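Local structure of lipolytic protein G-D-S-L family (Chitinophaga pinensis, 4Q7Q) at residues R36-L44 and D253-S261; E5-T16 and L68-G79. The protein is of unknown function but is probably a lipase or acylhydrolase of the GDSL (SGNH hydrolase) family, cleaving ester bonds in an as yet unidentified substrate. All blocks are in the same frame, centred on the assembly; numbering follows the deposited sequence. Where two conformers were deposited one is given.

Interaction 1: R36-L44 and D253-S261; sequences RLNEILPNL and DVFRQLGLS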
loop_
_atom_site.group_PDB
_atom_site.type_symbol
_atom_site.label_atom_id
_atom_site.label_comp_id
_atom_site.label_asym_id
_atom_site.label_seq_id
_atom_site.Cartn_x
_atom_site.Cartn_y
_atom_site.Cartn_z
ATOM N N ARG A 36 -12.541 -5.728 -6.299
ATOM C CA ARG A 36 -12.102 -6.497 -7.456
ATOM C C ARG A 36 -11.723 -7.932 -7.092
ATOM O O ARG A 36 -12.005 -8.856 -7.853
ATOM C CB ARG A 36 -10.952 -5.790 -8.159
ATOM C CG ARG A 36 -11.354 -4.459 -8.758
ATOM C CD ARG A 36 -10.163 -3.743 -9.406
ATOM N NE ARG A 36 -10.558 -2.456 -9.973
ATOM C CZ ARG A 36 -11.163 -2.319 -11.148
ATOM N NH1 ARG A 36 -11.507 -1.117 -11.587
ATOM N NH2 ARG A 36 -11.422 -3.390 -11.889
ATOM N N LEU A 37 -11.089 -8.123 -5.935
ATOM C CA LEU A 37 -10.777 -9.478 -5.475
ATOM C C LEU A 37 -12.067 -10.284 -5.358
ATOM O O LEU A 37 -12.153 -11.419 -5.831
ATOM C CB LEU A 37 -10.038 -9.457 -4.126
ATOM C CG LEU A 37 -9.548 -10.782 -3.505
ATOM C CD1 LEU A 37 -10.671 -11.658 -2.880
ATOM C CD2 LEU A 37 -8.744 -11.587 -4.519
ATOM N N ASN A 38 -13.066 -9.702 -4.706
ATOM C CA ASN A 38 -14.344 -10.376 -4.542
ATOM C C ASN A 38 -15.029 -10.708 -5.869
ATOM O O ASN A 38 -15.706 -11.716 -5.973
ATOM C CB ASN A 38 -15.262 -9.574 -3.611
ATOM C CG ASN A 38 -16.682 -10.097 -3.606
ATOM O OD1 ASN A 38 -17.561 -9.526 -4.254
ATOM N ND2 ASN A 38 -16.914 -11.194 -2.883
ATOM N N GLU A 39 -14.838 -9.886 -6.896
ATOM C CA GLU A 39 -15.404 -10.231 -8.200
ATOM C C GLU A 39 -14.755 -11.495 -8.762
ATOM O O GLU A 39 -15.417 -12.312 -9.396
ATOM C CB GLU A 39 -15.264 -9.077 -9.189
ATOM C CG GLU A 39 -16.070 -7.850 -8.816
ATOM C CD GLU A 39 -15.853 -6.677 -9.762
ATOM O OE1 GLU A 39 -14.848 -6.667 -10.509
ATOM O OE2 GLU A 39 -16.700 -5.762 -9.757
ATOM N N ILE A 40 -13.457 -11.647 -8.528
ATOM C CA ILE A 40 -12.736 -12.824 -8.997
ATOM C C ILE A 40 -13.092 -14.053 -8.150
ATOM O O ILE A 40 -13.333 -15.143 -8.681
ATOM C CB ILE A 40 -11.219 -12.573 -8.963
ATOM C CG1 ILE A 40 -10.871 -11.340 -9.806
ATOM C CG2 ILE A 40 -10.456 -13.794 -9.454
ATOM C CD1 ILE A 40 -9.464 -10.803 -9.569
ATOM N N LEU A 41 -13.128 -13.862 -6.834
ATOM C CA LEU A 41 -13.448 -14.926 -5.890
ATOM C C LEU A 41 -14.662 -14.522 -5.061
ATOM O O LEU A 41 -14.520 -13.980 -3.966
ATOM C CB LEU A 41 -12.251 -15.212 -4.980
ATOM C CG LEU A 41 -10.943 -15.523 -5.712
ATOM C CD1 LEU A 41 -9.800 -15.687 -4.727
ATOM C CD2 LEU A 41 -11.074 -16.759 -6.619
ATOM N N PRO A 42 -15.870 -14.793 -5.587
ATOM C CA PRO A 42 -17.104 -14.263 -4.991
ATOM C C PRO A 42 -17.459 -14.838 -3.625
ATOM O O PRO A 42 -18.317 -14.280 -2.938
ATOM C CB PRO A 42 -18.177 -14.598 -6.033
ATOM C CG PRO A 42 -17.614 -15.732 -6.839
ATOM C CD PRO A 42 -16.119 -15.478 -6.869
ATOM N N ASN A 43 -16.806 -15.923 -3.230
ATOM C CA ASN A 43 -17.021 -16.489 -1.902
ATOM C C ASN A 43 -16.224 -15.782 -0.803
ATOM O O ASN A 43 -16.407 -16.071 0.384
ATOM C CB ASN A 43 -16.683 -17.978 -1.897
ATOM C CG ASN A 43 -15.247 -18.244 -2.297
ATOM O OD1 ASN A 43 -14.780 -17.768 -3.333
ATOM N ND2 ASN A 43 -14.532 -18.994 -1.469
ATOM N N LEU A 44 -15.340 -14.866 -1.195
ATOM C CA LEU A 44 -14.515 -14.139 -0.233
ATOM C C LEU A 44 -15.226 -12.855 0.174
ATOM O O LEU A 44 -15.465 -11.975 -0.655
ATOM C CB LEU A 44 -13.138 -13.834 -0.831
ATOM C CG LEU A 44 -12.019 -14.869 -0.640
ATOM C CD1 LEU A 44 -11.518 -14.880 0.808
ATOM C CD2 LEU A 44 -12.462 -16.258 -1.066
ATOM N N ASP A 253 -4.482 -15.011 -7.014
ATOM C CA ASP A 253 -3.620 -16.164 -7.276
ATOM C C ASP A 253 -3.163 -16.822 -5.973
ATOM O O ASP A 253 -3.158 -18.045 -5.847
ATOM C CB ASP A 253 -2.398 -15.762 -8.109
ATOM C CG ASP A 253 -2.756 -15.377 -9.534
ATOM O OD1 ASP A 253 -3.853 -15.749 -9.997
ATOM O OD2 ASP A 253 -1.931 -14.711 -10.195
ATOM N N VAL A 254 -2.771 -16.002 -5.005
ATOM C CA VAL A 254 -2.323 -16.518 -3.717
ATOM C C VAL A 254 -3.474 -17.173 -2.942
ATOM O O VAL A 254 -3.319 -18.251 -2.365
ATOM C CB VAL A 254 -1.672 -15.411 -2.881
ATOM C CG1 VAL A 254 -1.476 -15.877 -1.449
ATOM C CG2 VAL A 254 -0.343 -15.002 -3.508
ATOM N N PHE A 255 -4.632 -16.527 -2.938
ATOM C CA PHE A 255 -5.804 -17.113 -2.299
ATOM C C PHE A 255 -6.125 -18.474 -2.910
ATOM O O PHE A 255 -6.442 -19.420 -2.185
ATOM C CB PHE A 255 -7.009 -16.175 -2.399
ATOM C CG PHE A 255 -6.993 -15.045 -1.399
ATOM C CD1 PHE A 255 -5.991 -14.942 -0.443
ATOM C CD2 PHE A 255 -7.993 -14.088 -1.410
ATOM C CE1 PHE A 255 -5.989 -13.907 0.486
ATOM C CE2 PHE A 255 -7.995 -13.050 -0.491
ATOM C CZ PHE A 255 -6.989 -12.961 0.462
ATOM N N ARG A 256 -6.028 -18.576 -4.235
ATOM C CA ARG A 256 -6.240 -19.859 -4.906
ATOM C C ARG A 256 -5.247 -20.911 -4.430
ATOM O O ARG A 256 -5.628 -22.044 -4.146
ATOM C CB ARG A 256 -6.129 -19.717 -6.424
ATOM C CG ARG A 256 -7.254 -18.946 -7.077
ATOM C CD ARG A 256 -7.172 -19.083 -8.587
ATOM N NE ARG A 256 -8.328 -18.499 -9.258
ATOM C CZ ARG A 256 -8.338 -17.294 -9.818
ATOM N NH1 ARG A 256 -7.249 -16.536 -9.793
ATOM N NH2 ARG A 256 -9.439 -16.849 -10.410
ATOM N N GLN A 257 -3.974 -20.536 -4.348
ATOM C CA GLN A 257 -2.935 -21.475 -3.933
ATOM C C GLN A 257 -3.158 -21.958 -2.503
ATOM O O GLN A 257 -2.794 -23.083 -2.155
ATOM C CB GLN A 257 -1.546 -20.846 -4.072
ATOM C CG GLN A 257 -1.135 -20.569 -5.512
ATOM C CD GLN A 257 -0.011 -19.553 -5.619
ATOM O OE1 GLN A 257 0.511 -19.074 -4.610
ATOM N NE2 GLN A 257 0.362 -19.212 -6.849
ATOM N N LEU A 258 -3.773 -21.107 -1.687
ATOM C CA LEU A 258 -4.093 -21.450 -0.305
ATOM C C LEU A 258 -5.336 -22.324 -0.184
ATOM O O LEU A 258 -5.687 -22.758 0.916
ATOM C CB LEU A 258 -4.285 -20.181 0.524
ATOM C CG LEU A 258 -3.007 -19.491 0.990
ATOM C CD1 LEU A 258 -3.353 -18.197 1.703
ATOM C CD2 LEU A 258 -2.232 -20.427 1.902
ATOM N N GLY A 259 -6.010 -22.570 -1.306
ATOM C CA GLY A 259 -7.208 -23.390 -1.314
ATOM C C GLY A 259 -8.458 -22.648 -0.881
ATOM O O GLY A 259 -9.390 -23.254 -0.349
ATOM N N LEU A 260 -8.495 -21.342 -1.132
ATOM C CA LEU A 260 -9.618 -20.507 -0.699
ATOM C C LEU A 260 -10.646 -20.242 -1.800
ATOM O O LEU A 260 -11.678 -19.618 -1.553
ATOM C CB LEU A 260 -9.107 -19.179 -0.135
ATOM C CG LEU A 260 -8.089 -19.297 1.001
ATOM C CD1 LEU A 260 -7.639 -17.925 1.474
ATOM C CD2 LEU A 260 -8.650 -20.105 2.165
ATOM N N SER A 261 -10.372 -20.719 -3.010
ATOM C CA SER A 261 -11.279 -20.496 -4.138
ATOM C C SER A 261 -12.351 -21.581 -4.243
ATOM O O SER A 261 -12.163 -22.701 -3.768
ATOM C CB SER A 261 -10.496 -20.409 -5.450
ATOM O OG SER A 261 -9.833 -21.630 -5.729
#
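The ring of F255 meets three leucines, L37, L41 and L44, where helix 33-40 and the last turn of helix 241-257 pack together on one face of the parallel sheet of an SGNH-hydrolase alpha/beta fold. L37 and L41 each bring a methyl to the ring's edge: L37 CD1 lies 3.8 Å from F255 CE2, while L41 CD1 sits closest to F255 CB, at 3.7 Å. L44, already on the next strand, comes in obliquely with CG. CG of L37 stands anti to the backbone N (chi1 -177°), which carries CD1 to the ring's edge. W8 of strand 6-12 also meets F255, edge-to-face.

Further out, R256 runs extended along the surface. L41 CD2 lies over one face of its guanidinium, and I40 CG2 approaches R256 NH2 to 3.4 Å with the two side chains crossing at about a right angle; R256 NH1 makes a long salt bridge to D253 OD1, 3.5 Å away. L41 CD2 also touches S261 CB at 3.9 Å. Helix 241-257 ends in a Schellman motif with G259 at positive phi, and this turns the chain so that L260 O faces the L41-L44 beta turn. There N43 ND2 donates to L260 O over 2.9 Å, nearly straight at 164°, with the acceptor in the plane of the asparagine amide.

Interaction 2: E5-T16 and L68-G79; sequences ELTWVAIGDSIT and LIKADVYSVFLG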
loop_
_atom_site.group_PDB
_atom_site.type_symbol
_atom_site.label_atom_id
_atom_site.label_comp_id
_atom_site.label_asym_id
_atom_site.label_seq_id
_atom_site.Cartn_x
_atom_site.Cartn_y
_atom_site.Cartn_z
ATOM N N GLU A 5 -18.284 -19.887 1.658
ATOM C CA GLU A 5 -18.139 -18.537 2.198
ATOM C C GLU A 5 -16.979 -18.427 3.172
ATOM O O GLU A 5 -16.870 -19.212 4.115
ATOM C CB GLU A 5 -19.426 -18.063 2.878
ATOM C CG GLU A 5 -19.252 -16.737 3.615
ATOM C CD GLU A 5 -20.526 -16.257 4.284
ATOM O OE1 GLU A 5 -21.563 -16.171 3.593
ATOM O OE2 GLU A 5 -20.488 -15.966 5.501
ATOM N N LEU A 6 -16.108 -17.452 2.925
ATOM C CA LEU A 6 -14.993 -17.178 3.815
ATOM C C LEU A 6 -14.950 -15.697 4.162
ATOM O O LEU A 6 -15.066 -14.836 3.286
ATOM C CB LEU A 6 -13.668 -17.590 3.166
ATOM C CG LEU A 6 -13.487 -19.070 2.833
ATOM C CD1 LEU A 6 -12.195 -19.277 2.054
ATOM C CD2 LEU A 6 -13.506 -19.915 4.103
ATOM N N THR A 7 -14.785 -15.407 5.445
ATOM C CA THR A 7 -14.628 -14.037 5.902
ATOM C C THR A 7 -13.156 -13.651 5.795
ATOM O O THR A 7 -12.283 -14.339 6.324
ATOM C CB THR A 7 -15.124 -13.861 7.348
ATOM O OG1 THR A 7 -16.540 -14.101 7.402
ATOM C CG2 THR A 7 -14.836 -12.454 7.849
ATOM N N TRP A 8 -12.898 -12.553 5.095
ATOM C CA TRP A 8 -11.547 -12.078 4.832
ATOM C C TRP A 8 -11.368 -10.686 5.412
ATOM O O TRP A 8 -12.008 -9.739 4.959
ATOM C CB TRP A 8 -11.305 -12.045 3.321
ATOM C CG TRP A 8 -10.137 -11.201 2.864
ATOM C CD1 TRP A 8 -8.930 -11.038 3.493
ATOM C CD2 TRP A 8 -10.088 -10.392 1.686
ATOM N NE1 TRP A 8 -8.130 -10.191 2.761
ATOM C CE2 TRP A 8 -8.822 -9.775 1.652
ATOM C CE3 TRP A 8 -10.994 -10.129 0.652
ATOM C CZ2 TRP A 8 -8.441 -8.910 0.627
ATOM C CZ3 TRP A 8 -10.614 -9.275 -0.366
ATOM C CH2 TRP A 8 -9.345 -8.679 -0.374
ATOM N N VAL A 9 -10.497 -10.573 6.411
ATOM C CA VAL A 9 -10.151 -9.284 6.994
ATOM C C VAL A 9 -8.928 -8.727 6.274
ATOM O O VAL A 9 -7.861 -9.354 6.260
ATOM C CB VAL A 9 -9.879 -9.395 8.509
ATOM C CG1 VAL A 9 -9.332 -8.090 9.066
ATOM C CG2 VAL A 9 -11.150 -9.788 9.235
ATOM N N ALA A 10 -9.101 -7.570 5.640
ATOM C CA ALA A 10 -8.015 -6.917 4.927
ATOM C C ALA A 10 -7.452 -5.799 5.789
ATOM O O ALA A 10 -8.074 -4.754 5.941
ATOM C CB ALA A 10 -8.511 -6.367 3.592
ATOM N N ILE A 11 -6.277 -6.033 6.362
ATOM C CA ILE A 11 -5.619 -5.047 7.207
ATOM C C ILE A 11 -4.710 -4.217 6.317
ATOM O O ILE A 11 -3.970 -4.759 5.489
ATOM C CB ILE A 11 -4.799 -5.733 8.324
ATOM C CG1 ILE A 11 -5.740 -6.527 9.229
ATOM C CG2 ILE A 11 -3.983 -4.713 9.139
ATOM C CD1 ILE A 11 -5.042 -7.391 10.234
ATOM N N GLY A 12 -4.755 -2.908 6.472
ATOM C CA GLY A 12 -3.925 -2.077 5.630
ATOM C C GLY A 12 -3.969 -0.605 5.962
ATOM O O GLY A 12 -4.435 -0.206 7.038
ATOM N N ASP A 13 -3.454 0.189 5.028
ATOM C CA ASP A 13 -3.404 1.641 5.151
ATOM C C ASP A 13 -4.403 2.260 4.158
ATOM O O ASP A 13 -5.443 1.662 3.892
ATOM C CB ASP A 13 -1.977 2.154 4.929
ATOM C CG ASP A 13 -1.332 1.574 3.670
ATOM O OD1 ASP A 13 -2.052 1.381 2.661
ATOM O OD2 ASP A 13 -0.107 1.296 3.690
ATOM N N SER A 14 -4.093 3.422 3.590
ATOM C CA SER A 14 -5.031 4.081 2.684
ATOM C C SER A 14 -5.324 3.256 1.439
ATOM O O SER A 14 -6.422 3.301 0.916
ATOM C CB SER A 14 -4.520 5.459 2.261
ATOM O OG SER A 14 -3.203 5.363 1.773
ATOM N N ILE A 15 -4.340 2.512 0.953
ATOM C CA ILE A 15 -4.549 1.717 -0.251
ATOM C C ILE A 15 -5.697 0.709 -0.059
ATOM O O ILE A 15 -6.438 0.414 -0.997
ATOM C CB ILE A 15 -3.232 1.078 -0.710
ATOM C CG1 ILE A 15 -2.271 2.192 -1.138
ATOM C CG2 ILE A 15 -3.446 0.089 -1.839
ATOM C CD1 ILE A 15 -0.845 1.750 -1.382
ATOM N N THR A 16 -5.874 0.247 1.179
ATOM C CA THR A 16 -6.962 -0.654 1.551
ATOM C C THR A 16 -8.212 0.132 1.921
ATOM O O THR A 16 -9.304 -0.158 1.442
ATOM C CB THR A 16 -6.524 -1.544 2.724
ATOM O OG1 THR A 16 -5.396 -2.318 2.300
ATOM C CG2 THR A 16 -7.647 -2.466 3.179
ATOM N N LEU A 68 -10.991 -5.753 15.452
ATOM C CA LEU A 68 -10.675 -6.942 14.670
ATOM C C LEU A 68 -11.493 -8.125 15.164
ATOM O O LEU A 68 -11.610 -8.346 16.371
ATOM C CB LEU A 68 -9.190 -7.281 14.769
ATOM C CG LEU A 68 -8.243 -6.339 14.035
ATOM C CD1 LEU A 68 -6.810 -6.660 14.417
ATOM C CD2 LEU A 68 -8.441 -6.473 12.535
ATOM N N ILE A 69 -12.055 -8.886 14.234
ATOM C CA ILE A 69 -12.835 -10.056 14.616
ATOM C C ILE A 69 -12.207 -11.343 14.105
ATOM O O ILE A 69 -11.267 -11.324 13.315
ATOM C CB ILE A 69 -14.292 -9.976 14.111
ATOM C CG1 ILE A 69 -14.345 -10.076 12.588
ATOM C CG2 ILE A 69 -14.963 -8.697 14.601
ATOM C CD1 ILE A 69 -15.757 -10.255 12.047
ATOM N N LYS A 70 -12.730 -12.464 14.577
ATOM C CA LYS A 70 -12.302 -13.766 14.093
ATOM C C LYS A 70 -12.751 -13.946 12.641
ATOM O O LYS A 70 -13.911 -13.693 12.297
ATOM C CB LYS A 70 -12.885 -14.869 14.977
ATOM C CG LYS A 70 -12.439 -16.271 14.610
ATOM C CD LYS A 70 -13.094 -17.288 15.535
ATOM C CE LYS A 70 -12.574 -18.700 15.297
ATOM N NZ LYS A 70 -13.046 -19.640 16.358
ATOM N N ALA A 71 -11.823 -14.369 11.793
ATOM C CA ALA A 71 -12.093 -14.534 10.369
ATOM C C ALA A 71 -11.272 -15.685 9.815
ATOM O O ALA A 71 -10.381 -16.205 10.491
ATOM C CB ALA A 71 -11.777 -13.250 9.611
ATOM N N ASP A 72 -11.559 -16.060 8.573
ATOM C CA ASP A 72 -10.973 -17.253 7.978
ATOM C C ASP A 72 -9.623 -16.964 7.340
ATOM O O ASP A 72 -8.755 -17.837 7.280
ATOM C CB ASP A 72 -11.919 -17.841 6.930
ATOM C CG ASP A 72 -13.265 -18.218 7.508
ATOM O OD1 ASP A 72 -13.298 -19.127 8.358
ATOM O OD2 ASP A 72 -14.286 -17.609 7.115
ATOM N N VAL A 73 -9.455 -15.740 6.847
ATOM C CA VAL A 73 -8.200 -15.333 6.231
ATOM C C VAL A 73 -7.958 -13.863 6.517
ATOM O O VAL A 73 -8.891 -13.063 6.534
ATOM C CB VAL A 73 -8.187 -15.607 4.699
ATOM C CG1 VAL A 73 -9.392 -14.985 4.021
ATOM C CG2 VAL A 73 -6.898 -15.117 4.052
ATOM N N TYR A 74 -6.698 -13.524 6.765
ATOM C CA TYR A 74 -6.286 -12.149 6.978
ATOM C C TYR A 74 -5.207 -11.796 5.968
ATOM O O TYR A 74 -4.280 -12.580 5.745
ATOM C CB TYR A 74 -5.722 -11.971 8.389
ATOM C CG TYR A 74 -6.699 -12.265 9.510
ATOM C CD1 TYR A 74 -7.034 -13.578 9.850
ATOM C CD2 TYR A 74 -7.271 -11.234 10.249
ATOM C CE1 TYR A 74 -7.917 -13.851 10.881
ATOM C CE2 TYR A 74 -8.165 -11.500 11.288
ATOM C CZ TYR A 74 -8.480 -12.813 11.599
ATOM O OH TYR A 74 -9.359 -13.108 12.624
ATOM N N SER A 75 -5.328 -10.628 5.345
ATOM C CA SER A 75 -4.209 -10.082 4.588
ATOM C C SER A 75 -3.672 -8.854 5.306
ATOM O O SER A 75 -4.414 -8.140 5.996
ATOM C CB SER A 75 -4.591 -9.755 3.137
ATOM O OG SER A 75 -5.653 -8.823 3.064
ATOM N N VAL A 76 -2.369 -8.629 5.178
ATOM C CA VAL A 76 -1.733 -7.471 5.785
ATOM C C VAL A 76 -0.954 -6.728 4.713
ATOM O O VAL A 76 -0.038 -7.283 4.105
ATOM C CB VAL A 76 -0.783 -7.881 6.931
ATOM C CG1 VAL A 76 -0.153 -6.651 7.588
ATOM C CG2 VAL A 76 -1.540 -8.713 7.965
ATOM N N PHE A 77 -1.327 -5.474 4.489
ATOM C CA PHE A 77 -0.782 -4.676 3.396
ATOM C C PHE A 77 -0.345 -3.339 3.997
ATOM O O PHE A 77 -1.103 -2.363 3.998
ATOM C CB PHE A 77 -1.892 -4.485 2.355
ATOM C CG PHE A 77 -1.457 -3.855 1.050
ATOM C CD1 PHE A 77 -0.159 -3.401 0.835
ATOM C CD2 PHE A 77 -2.386 -3.703 0.029
ATOM C CE1 PHE A 77 0.192 -2.810 -0.377
ATOM C CE2 PHE A 77 -2.034 -3.133 -1.186
ATOM C CZ PHE A 77 -0.746 -2.677 -1.384
ATOM N N LEU A 78 0.874 -3.315 4.533
ATOM C CA LEU A 78 1.387 -2.183 5.297
ATOM C C LEU A 78 2.850 -1.943 4.990
ATOM O O LEU A 78 3.555 -2.854 4.569
ATOM C CB LEU A 78 1.266 -2.457 6.796
ATOM C CG LEU A 78 -0.149 -2.570 7.346
ATOM C CD1 LEU A 78 -0.104 -3.189 8.745
ATOM C CD2 LEU A 78 -0.812 -1.196 7.360
ATOM N N GLY A 79 3.307 -0.723 5.229
ATOM C CA GLY A 79 4.720 -0.440 5.168
ATOM C C GLY A 79 5.068 0.839 4.429
ATOM O O GLY A 79 6.075 1.483 4.731
HETATM O O HOH W 1 -4.882 -6.266 3.091
HETATM O O HOH W 2 -3.015 -1.174 2.428
HETATM O O HOH W 3 1.605 1.702 5.706
#
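T7 O is gripped by two backbone donors of the 68-79 segment, D72 N at 2.9 Å and V73 N at 3.2 Å, the second nearly along the C=O axis. D72 answers with its side chain: D72 OD2 takes T7 N at 2.8 Å through its anti lone pair, so T7 is held at both its N and its O. From here strands 6-12 and 73-77 run parallel, V9 and I11 exchanging backbone bonds with V73, S75 and F77.

On the face bearing W8, A10 and S75, W8 NE1 donates to S75 OG (2.8 Å), which lies in the indole plane, while A10 CB sits over one face of the ring, offset toward its rim. S75 OG stands between the backbone N and the carbonyl carbon (chi1 59°), which turns it toward the indole, and also bonds a water that donates to I11 O. With an alanine here instead of W8, S75 OG is likely to lose its indole donor and a gap to open over A10 CB. On the other face, V9 lies alongside Y74, V9 CB 3.6 Å from Y74 CD2, and V9 CG2 meets A71 CB.

Beyond G12 the chain turns into helix 14-17. D13 OD1 caps it by accepting from I15 N, and a water joins D13 N, T16 OG1 and F77 O; T16 OG1 also bonds Y33. I15 CG2 rests 3.6 Å from F77 CE2. S14, hydrogen-bonded to H238, is consistent with the nucleophile of a Ser-His-Asp triad, placed just after the first strand in the Gly-Asp-Ser segment (G12-D13-S14) that corresponds to the GDSL motif of SGNH hydrolases.

In the fold
Interaction 2 is the buried one, joining two neighbouring inner strands of the parallel sheet; interaction 1 is partly buried and lies nearer the surface, where two helix ends meet against that sheet. They touch directly. L37 and F255 of interaction 1 both pack on W8 of interaction 2, L260 meets L6, and N43 O probably accepts from L6 N, tying the loop after helix 33-40 to the start of strand 6-12. Their chemistry follows their place: regular backbone bonding, a buried indole-serine pair and ordered waters in the sheet, against leucine-aromatic packing with a hydrogen bond from an asparagine amide and an arginine along the exposed side. The probable catalytic end of strand 6-12 belongs to interaction 2.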